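Local atomic coordinates of adhesion and penetration protein autotransporter (Haemophilus influenzae, PDB entry 3SYJ), a protein that promotes bacterial adherence and invasion by binding a host cell structure, self-associates in aggregation, and is probably also a serine protease. Residues D260-F263 / E264-H268; Q436-D439 / Q440-Q444; L601-R604 / W605-E609. All blocks are in the same frame, centred on the assembly; numbering follows the deposited sequence.

Contact 1. Residues D260-F263 / E264-H268; sequences DEIF and ERDLH
F263, near the C-terminal end of helix 256-266, packs against L267 four residues on, their side chains lying side by side and pointing the same way. The ring contributes its outer end, with CE2 of F263 3.9 Å from CD2 of L267, and the methyl group approaches obliquely. F263 reaches this place because its CG stands anti to the backbone N (chi1 -167°).

The main chain is bonded unevenly here. The bond from E264 N to D260 O is a regular i to i+4 link, 3.0 Å long and nearly straight at 168°. One residue on, R265 N is shared weakly between the carbonyls of E261 and I262. F263 O then accepts two bonds: L267 N comes in the carbonyl plane, while D266 N, three residues ahead, lies 60° out of that plane. This i to i+3 link and the weak bonds before it depart from the regular alpha-helical pattern in the helix that follows strand 249-253 of the protease domain.

The buried side is held by packing and a direct bond. D266 lies alongside I262, its OD2 4.0 Å from CG2 of I262. This oxygen also sits near I262 O, another acceptor, but its hydrogen-bond partner is the hydroxyl of Y67.

On the exposed side, R265 bends at chi3, which brings its guanidinium back over the preceding turn, NH1 3.3 Å from CD1 of I262. What is loose there is the polar link: the charged ends of E261 and R265 do not touch, and a water bridges them, donating to OE1 of E261 at 2.7 Å and accepting from NH2 of R265 in the guanidinium plane at the same length.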
loop_
_atom_site.group_PDB
_atom_site.type_symbol
_atom_site.label_atom_id
_atom_site.label_comp_id
_atom_site.label_asym_id
_atom_site.label_seq_id
_atom_site.Cartn_x
_atom_site.Cartn_y
_atom_site.Cartn_z
ATOM N N ASP A 260 -44.198 -21.615 54.522
ATOM C CA ASP A 260 -44.328 -22.956 53.961
ATOM C C ASP A 260 -45.718 -23.522 54.209
ATOM O O ASP A 260 -46.283 -24.189 53.344
ATOM C CB ASP A 260 -43.258 -23.899 54.522
ATOM C CG ASP A 260 -41.880 -23.632 53.935
ATOM O OD1 ASP A 260 -41.788 -22.829 52.978
ATOM O OD2 ASP A 260 -40.888 -24.222 54.428
ATOM N N GLU A 261 -46.278 -23.252 55.381
ATOM C CA GLU A 261 -47.632 -23.711 55.669
ATOM C C GLU A 261 -48.665 -23.050 54.758
ATOM O O GLU A 261 -49.621 -23.692 54.330
ATOM C CB GLU A 261 -47.990 -23.478 57.134
ATOM C CG GLU A 261 -47.213 -24.356 58.095
ATOM C CD GLU A 261 -47.484 -24.002 59.540
ATOM O OE1 GLU A 261 -48.453 -23.257 59.792
ATOM O OE2 GLU A 261 -46.727 -24.464 60.421
ATOM N N ILE A 262 -48.475 -21.766 54.469
ATOM C CA ILE A 262 -49.384 -21.044 53.589
ATOM C C ILE A 262 -49.264 -21.605 52.181
ATOM O O ILE A 262 -50.254 -21.846 51.506
ATOM C CB ILE A 262 -49.047 -19.533 53.531
ATOM C CG1 ILE A 262 -49.124 -18.897 54.921
ATOM C CG2 ILE A 262 -49.953 -18.813 52.533
ATOM C CD1 ILE A 262 -50.378 -19.230 55.684
ATOM N N PHE A 263 -48.031 -21.815 51.746
ATOM C CA PHE A 263 -47.778 -22.223 50.380
ATOM C C PHE A 263 -48.375 -23.592 50.089
ATOM O O PHE A 263 -49.047 -23.773 49.077
ATOM C CB PHE A 263 -46.279 -22.228 50.102
ATOM C CG PHE A 263 -45.928 -22.347 48.642
ATOM C CD1 PHE A 263 -45.929 -21.230 47.822
ATOM C CD2 PHE A 263 -45.579 -23.572 48.095
ATOM C CE1 PHE A 263 -45.595 -21.331 46.487
ATOM C CE2 PHE A 263 -45.245 -23.677 46.758
ATOM C CZ PHE A 263 -45.252 -22.555 45.954
ATOM N N GLU A 264 -48.123 -24.550 50.977
ATOM C CA GLU A 264 -48.592 -25.926 50.796
ATOM C C GLU A 264 -50.111 -26.020 50.863
ATOM O O GLU A 264 -50.712 -26.947 50.319
ATOM C CB GLU A 264 -47.948 -26.859 51.825
ATOM C CG GLU A 264 -46.490 -27.189 51.504
ATOM C CD GLU A 264 -45.702 -27.690 52.708
ATOM O OE1 GLU A 264 -46.221 -27.613 53.847
ATOM O OE2 GLU A 264 -44.556 -28.157 52.512
ATOM N N ARG A 265 -50.726 -25.050 51.527
ATOM C CA ARG A 265 -52.177 -24.953 51.581
ATOM C C ARG A 265 -52.767 -24.612 50.204
ATOM O O ARG A 265 -53.878 -25.023 49.875
ATOM C CB ARG A 265 -52.566 -23.897 52.615
ATOM C CG ARG A 265 -54.050 -23.706 52.847
ATOM C CD ARG A 265 -54.272 -22.693 53.977
ATOM N NE ARG A 265 -53.522 -23.061 55.179
ATOM C CZ ARG A 265 -53.051 -22.193 56.073
ATOM N NH1 ARG A 265 -53.244 -20.890 55.911
ATOM N NH2 ARG A 265 -52.374 -22.631 57.129
ATOM N N ASP A 266 -52.014 -23.866 49.402
ATOM C CA ASP A 266 -52.484 -23.423 48.094
ATOM C C ASP A 266 -51.979 -24.306 46.952
ATOM O O ASP A 266 -52.520 -24.275 45.852
ATOM C CB ASP A 266 -52.067 -21.973 47.844
ATOM C CG ASP A 266 -52.685 -21.002 48.842
ATOM O OD1 ASP A 266 -53.905 -21.125 49.105
ATOM O OD2 ASP A 266 -51.950 -20.113 49.353
ATOM N N LEU A 267 -50.934 -25.082 47.209
ATOM C CA LEU A 267 -50.360 -25.954 46.189
ATOM C C LEU A 267 -50.104 -27.326 46.787
ATOM O O LEU A 267 -49.042 -27.572 47.364
ATOM C CB LEU A 267 -49.057 -25.359 45.637
ATOM C CG LEU A 267 -48.228 -26.171 44.629
ATOM C CD1 LEU A 267 -49.114 -27.001 43.710
ATOM C CD2 LEU A 267 -47.281 -25.275 43.810
ATOM N N HIS A 268 -51.084 -28.215 46.642
ATOM C CA HIS A 268 -51.046 -29.528 47.277
ATOM C C HIS A 268 -51.408 -30.666 46.313
ATOM O O HIS A 268 -51.341 -31.840 46.673
ATOM C CB HIS A 268 -51.991 -29.546 48.485
ATOM C CG HIS A 268 -53.414 -29.223 48.141
ATOM N ND1 HIS A 268 -53.842 -27.939 47.876
ATOM C CD2 HIS A 268 -54.504 -30.019 48.013
ATOM C CE1 HIS A 268 -55.136 -27.956 47.601
ATOM N NE2 HIS A 268 -55.561 -29.206 47.677
HETATM O O HOH W 1 -50.784 -22.001 59.226
#

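Contact 2. Residues Q436-D439 / Q440-Q444; sequences QADD and QGNKQ
A type I beta turn from D438 to G441 lies at the tip of the exposed loop between strands 430-433 and 449-452, and D438 ties its two arms together. The turn is closed by G441 N, which donates to D438 O at 3.0 Å, coming in well above the carbonyl plane. Just beyond the turn, D438 N returns a bond to N442 O, so that residues 438 and 442 are joined through both main chain and side chain.

A chi1 of 64° tucks the carboxylate of D438 against its own main chain and in over the turn. OD2 receives ND2 of N442 on its syn lone pair at 3.0 Å, with an N-H...O angle of 152°. OD1 accepts from N442 N at 2.7 Å, a weak bond because it is strongly bent. The carboxylate and amide planes stand 59° apart, so the two groups meet at a slant instead of lying flat together.

Such excursions are common in a right-handed beta-helix, where the coil strands keep their stacking while the connections between them vary in length. G441 has a positive phi, a backbone conformation that glycine takes readily.

Nearer the base, the arms meet through carbon. CA of A437 makes a C-H...O contact with N442 O at 3.2 Å, and the CB atoms of A437 and K443 are 4.2 Å apart. The K443 chain passes A437 N with its CD at 3.8 Å, then bends at chi3 and carries NZ away to a salt bridge with D462.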
loop_
_atom_site.group_PDB
_atom_site.type_symbol
_atom_site.label_atom_id
_atom_site.label_comp_id
_atom_site.label_asym_id
_atom_site.label_seq_id
_atom_site.Cartn_x
_atom_site.Cartn_y
_atom_site.Cartn_z
ATOM N N GLN A 436 -52.354 -20.511 15.287
ATOM C CA GLN A 436 -52.920 -20.947 14.016
ATOM C C GLN A 436 -54.166 -20.140 13.684
ATOM O O GLN A 436 -54.961 -19.824 14.569
ATOM C CB GLN A 436 -53.330 -22.414 14.094
ATOM C CG GLN A 436 -52.410 -23.308 14.895
ATOM C CD GLN A 436 -51.159 -23.691 14.138
ATOM O OE1 GLN A 436 -50.268 -22.867 13.927
ATOM N NE2 GLN A 436 -51.078 -24.956 13.737
ATOM N N ALA A 437 -54.353 -19.831 12.405
ATOM C CA ALA A 437 -55.579 -19.187 11.943
ATOM C C ALA A 437 -56.782 -20.070 12.257
ATOM O O ALA A 437 -56.672 -21.289 12.262
ATOM C CB ALA A 437 -55.503 -18.918 10.449
ATOM N N ASP A 438 -57.925 -19.459 12.543
ATOM C CA ASP A 438 -59.143 -20.235 12.704
ATOM C C ASP A 438 -59.773 -20.435 11.326
ATOM O O ASP A 438 -59.188 -20.042 10.318
ATOM C CB ASP A 438 -60.106 -19.598 13.719
ATOM C CG ASP A 438 -60.633 -18.232 13.282
ATOM O OD1 ASP A 438 -60.307 -17.750 12.173
ATOM O OD2 ASP A 438 -61.395 -17.638 14.071
ATOM N N ASP A 439 -60.942 -21.063 11.272
ATOM C CA ASP A 439 -61.569 -21.360 9.982
ATOM C C ASP A 439 -61.863 -20.072 9.214
ATOM O O ASP A 439 -61.786 -20.038 7.985
ATOM C CB ASP A 439 -62.850 -22.189 10.157
ATOM C CG ASP A 439 -62.574 -23.607 10.661
ATOM O OD1 ASP A 439 -61.435 -24.101 10.500
ATOM O OD2 ASP A 439 -63.501 -24.234 11.220
ATOM N N GLN A 440 -62.178 -19.012 9.945
ATOM C CA GLN A 440 -62.509 -17.729 9.333
ATOM C C GLN A 440 -61.272 -16.907 8.957
ATOM O O GLN A 440 -61.394 -15.834 8.382
ATOM C CB GLN A 440 -63.427 -16.918 10.254
ATOM C CG GLN A 440 -64.809 -17.531 10.467
ATOM C CD GLN A 440 -64.761 -18.930 11.081
ATOM O OE1 GLN A 440 -64.044 -19.174 12.058
ATOM N NE2 GLN A 440 -65.534 -19.857 10.508
ATOM N N GLY A 441 -60.083 -17.403 9.288
ATOM C CA GLY A 441 -58.857 -16.708 8.922
ATOM C C GLY A 441 -58.258 -15.768 9.962
ATOM O O GLY A 441 -57.206 -15.173 9.729
ATOM N N ASN A 442 -58.927 -15.628 11.103
ATOM C CA ASN A 442 -58.399 -14.861 12.235
ATOM C C ASN A 442 -57.200 -15.532 12.884
ATOM O O ASN A 442 -57.224 -16.734 13.139
ATOM C CB ASN A 442 -59.481 -14.694 13.303
ATOM C CG ASN A 442 -60.767 -14.153 12.736
ATOM O OD1 ASN A 442 -60.759 -13.166 12.000
ATOM N ND2 ASN A 442 -61.888 -14.801 13.069
ATOM N N LYS A 443 -56.168 -14.749 13.181
ATOM C CA LYS A 443 -54.954 -15.258 13.817
ATOM C C LYS A 443 -54.288 -14.167 14.658
ATOM O O LYS A 443 -53.873 -13.134 14.130
ATOM C CB LYS A 443 -53.973 -15.754 12.755
ATOM C CG LYS A 443 -52.726 -16.434 13.314
ATOM C CD LYS A 443 -51.863 -17.010 12.194
ATOM C CE LYS A 443 -51.322 -15.906 11.302
ATOM N NZ LYS A 443 -50.307 -16.410 10.345
ATOM N N GLN A 444 -54.195 -14.399 15.965
ATOM C CA GLN A 444 -53.539 -13.458 16.880
ATOM C C GLN A 444 -53.103 -14.179 18.146
ATOM O O GLN A 444 -53.923 -14.802 18.827
ATOM C CB GLN A 444 -54.467 -12.295 17.232
ATOM C CG GLN A 444 -53.934 -11.375 18.330
ATOM C CD GLN A 444 -54.879 -10.226 18.637
ATOM O OE1 GLN A 444 -55.664 -10.282 19.587
ATOM N NE2 GLN A 444 -54.824 -9.186 17.821
#

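Contact 3. Residues L601-R604 / W605-E609; sequences LNKR and WSEME
L601 meets S606 just before helix 603-609 begins, its CB 3.4 Å from OG of S606. Its CD1 extends to CB of W605 in a looser apolar contact.

N602 is the N-cap. Its first torsion (chi1 66°) swings the amide over the start of the helix, where OD1 accepts from W605 N at 2.9 Å, nearly straight at 173°. The same amide lies close to parallel with the indole plane, ND2 3.4 Å from CE3 of W605. N602 O accepts both S606 N and S606 OG, the hydroxyl from above the carbonyl plane.

K603 bends at chi2 toward E607, but NZ stays 3.9 Å from OE2 of E607, a long salt bridge.

R604 runs extended across one face of the W605 indole: CD makes a CH-pi contact 4.2 Å from the centroid of the five-membered ring, and the guanidinium continues almost parallel, 15° from the ring plane. NE1 of W605 is buried here without a hydrogen-bond partner in the model.

The helix rests on the protease domain. W605 meets W161 of strand 159-162 with ring planes near perpendicular and touches V171 of strand 168-172, while E609 forms a salt bridge with K34.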
loop_
_atom_site.group_PDB
_atom_site.type_symbol
_atom_site.label_atom_id
_atom_site.label_comp_id
_atom_site.label_asym_id
_atom_site.label_seq_id
_atom_site.Cartn_x
_atom_site.Cartn_y
_atom_site.Cartn_z
ATOM N N LEU A 601 -39.067 16.492 46.106
ATOM C CA LEU A 601 -39.147 17.529 47.137
ATOM C C LEU A 601 -39.799 18.839 46.654
ATOM O O LEU A 601 -39.680 19.218 45.490
ATOM C CB LEU A 601 -37.767 17.804 47.744
ATOM C CG LEU A 601 -37.100 16.654 48.505
ATOM C CD1 LEU A 601 -35.712 17.046 48.954
ATOM C CD2 LEU A 601 -37.949 16.241 49.688
ATOM N N ASN A 602 -40.483 19.528 47.563
ATOM C CA ASN A 602 -41.080 20.821 47.229
ATOM C C ASN A 602 -40.025 21.904 47.039
ATOM O O ASN A 602 -38.831 21.663 47.228
ATOM C CB ASN A 602 -42.104 21.255 48.286
ATOM C CG ASN A 602 -41.470 21.534 49.640
ATOM O OD1 ASN A 602 -40.270 21.801 49.739
ATOM N ND2 ASN A 602 -42.279 21.470 50.694
ATOM N N LYS A 603 -40.484 23.090 46.659
ATOM C CA LYS A 603 -39.612 24.237 46.424
ATOM C C LYS A 603 -38.622 24.436 47.561
ATOM O O LYS A 603 -37.423 24.594 47.339
ATOM C CB LYS A 603 -40.459 25.503 46.290
ATOM C CG LYS A 603 -40.630 26.029 44.880
ATOM C CD LYS A 603 -39.633 27.142 44.608
ATOM C CE LYS A 603 -40.190 28.148 43.612
ATOM N NZ LYS A 603 -39.571 29.498 43.790
ATOM N N ARG A 604 -39.142 24.419 48.781
ATOM C CA ARG A 604 -38.371 24.774 49.961
ATOM C C ARG A 604 -37.209 23.834 50.229
ATOM O O ARG A 604 -36.058 24.258 50.343
ATOM C CB ARG A 604 -39.276 24.817 51.192
ATOM C CG ARG A 604 -38.520 25.024 52.486
ATOM C CD ARG A 604 -39.445 24.896 53.671
ATOM N NE ARG A 604 -38.753 25.160 54.925
ATOM C CZ ARG A 604 -39.328 25.078 56.120
ATOM N NH1 ARG A 604 -40.609 24.731 56.219
ATOM N NH2 ARG A 604 -38.626 25.337 57.216
ATOM N N TRP A 605 -37.513 22.552 50.357
ATOM C CA TRP A 605 -36.476 21.597 50.716
ATOM C C TRP A 605 -35.541 21.267 49.558
ATOM O O TRP A 605 -34.379 20.933 49.780
ATOM C CB TRP A 605 -37.075 20.370 51.400
ATOM C CG TRP A 605 -37.522 20.727 52.791
ATOM C CD1 TRP A 605 -36.745 21.269 53.799
ATOM C CD2 TRP A 605 -38.835 20.609 53.325
ATOM N NE1 TRP A 605 -37.502 21.474 54.925
ATOM C CE2 TRP A 605 -38.789 21.080 54.661
ATOM C CE3 TRP A 605 -40.045 20.140 52.814
ATOM C CZ2 TRP A 605 -39.906 21.092 55.483
ATOM C CZ3 TRP A 605 -41.159 20.156 53.633
ATOM C CH2 TRP A 605 -41.082 20.630 54.953
ATOM N N SER A 606 -36.028 21.414 48.327
ATOM C CA SER A 606 -35.155 21.356 47.160
ATOM C C SER A 606 -34.097 22.459 47.223
ATOM O O SER A 606 -32.912 22.216 46.966
ATOM C CB SER A 606 -35.964 21.488 45.870
ATOM O OG SER A 606 -36.805 20.363 45.675
ATOM N N GLU A 607 -34.527 23.673 47.566
ATOM C CA GLU A 607 -33.610 24.808 47.666
ATOM C C GLU A 607 -32.587 24.601 48.779
ATOM O O GLU A 607 -31.416 24.942 48.631
ATOM C CB GLU A 607 -34.380 26.104 47.894
ATOM C CG GLU A 607 -34.920 26.724 46.623
ATOM C CD GLU A 607 -36.151 27.575 46.878
ATOM O OE1 GLU A 607 -36.214 28.225 47.945
ATOM O OE2 GLU A 607 -37.056 27.590 46.011
ATOM N N MET A 608 -33.042 24.033 49.889
ATOM C CA MET A 608 -32.177 23.721 51.010
ATOM C C MET A 608 -31.134 22.688 50.605
ATOM O O MET A 608 -29.945 22.826 50.907
ATOM C CB MET A 608 -33.017 23.218 52.184
ATOM C CG MET A 608 -32.228 22.980 53.449
ATOM S SD MET A 608 -33.181 23.157 54.970
ATOM C CE MET A 608 -31.973 22.474 56.096
ATOM N N GLU A 609 -31.581 21.653 49.902
ATOM C CA GLU A 609 -30.684 20.612 49.429
ATOM C C GLU A 609 -29.811 21.097 48.266
ATOM O O GLU A 609 -28.728 20.564 48.030
ATOM C CB GLU A 609 -31.480 19.356 49.047
ATOM C CG GLU A 609 -30.645 18.190 48.541
ATOM C CD GLU A 609 -29.663 17.649 49.565
ATOM O OE1 GLU A 609 -29.788 17.968 50.766
ATOM O OE2 GLU A 609 -28.766 16.887 49.164
#

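From the N terminus, contact 1 comes first, at the end of helix 256-266, from which the chain runs into strand 269-272, an edge strand of the nine-stranded parallel sheet. Contact 2 follows within the stem of the beta-helix, closing the tip of the loop between strands 430-433 and 449-452. Contact 3 opens the short helix 603-609, inserted between strands 586-593 and 622-629, and its residues reach back to strands 159-162 and 168-172 of the protease domain. The three are local and in series, so none nests or crosses. They do not touch: centres lie about 40 Å apart for contacts 1 and 2, 48 Å for contacts 1 and 3, and 58 Å for contacts 2 and 3.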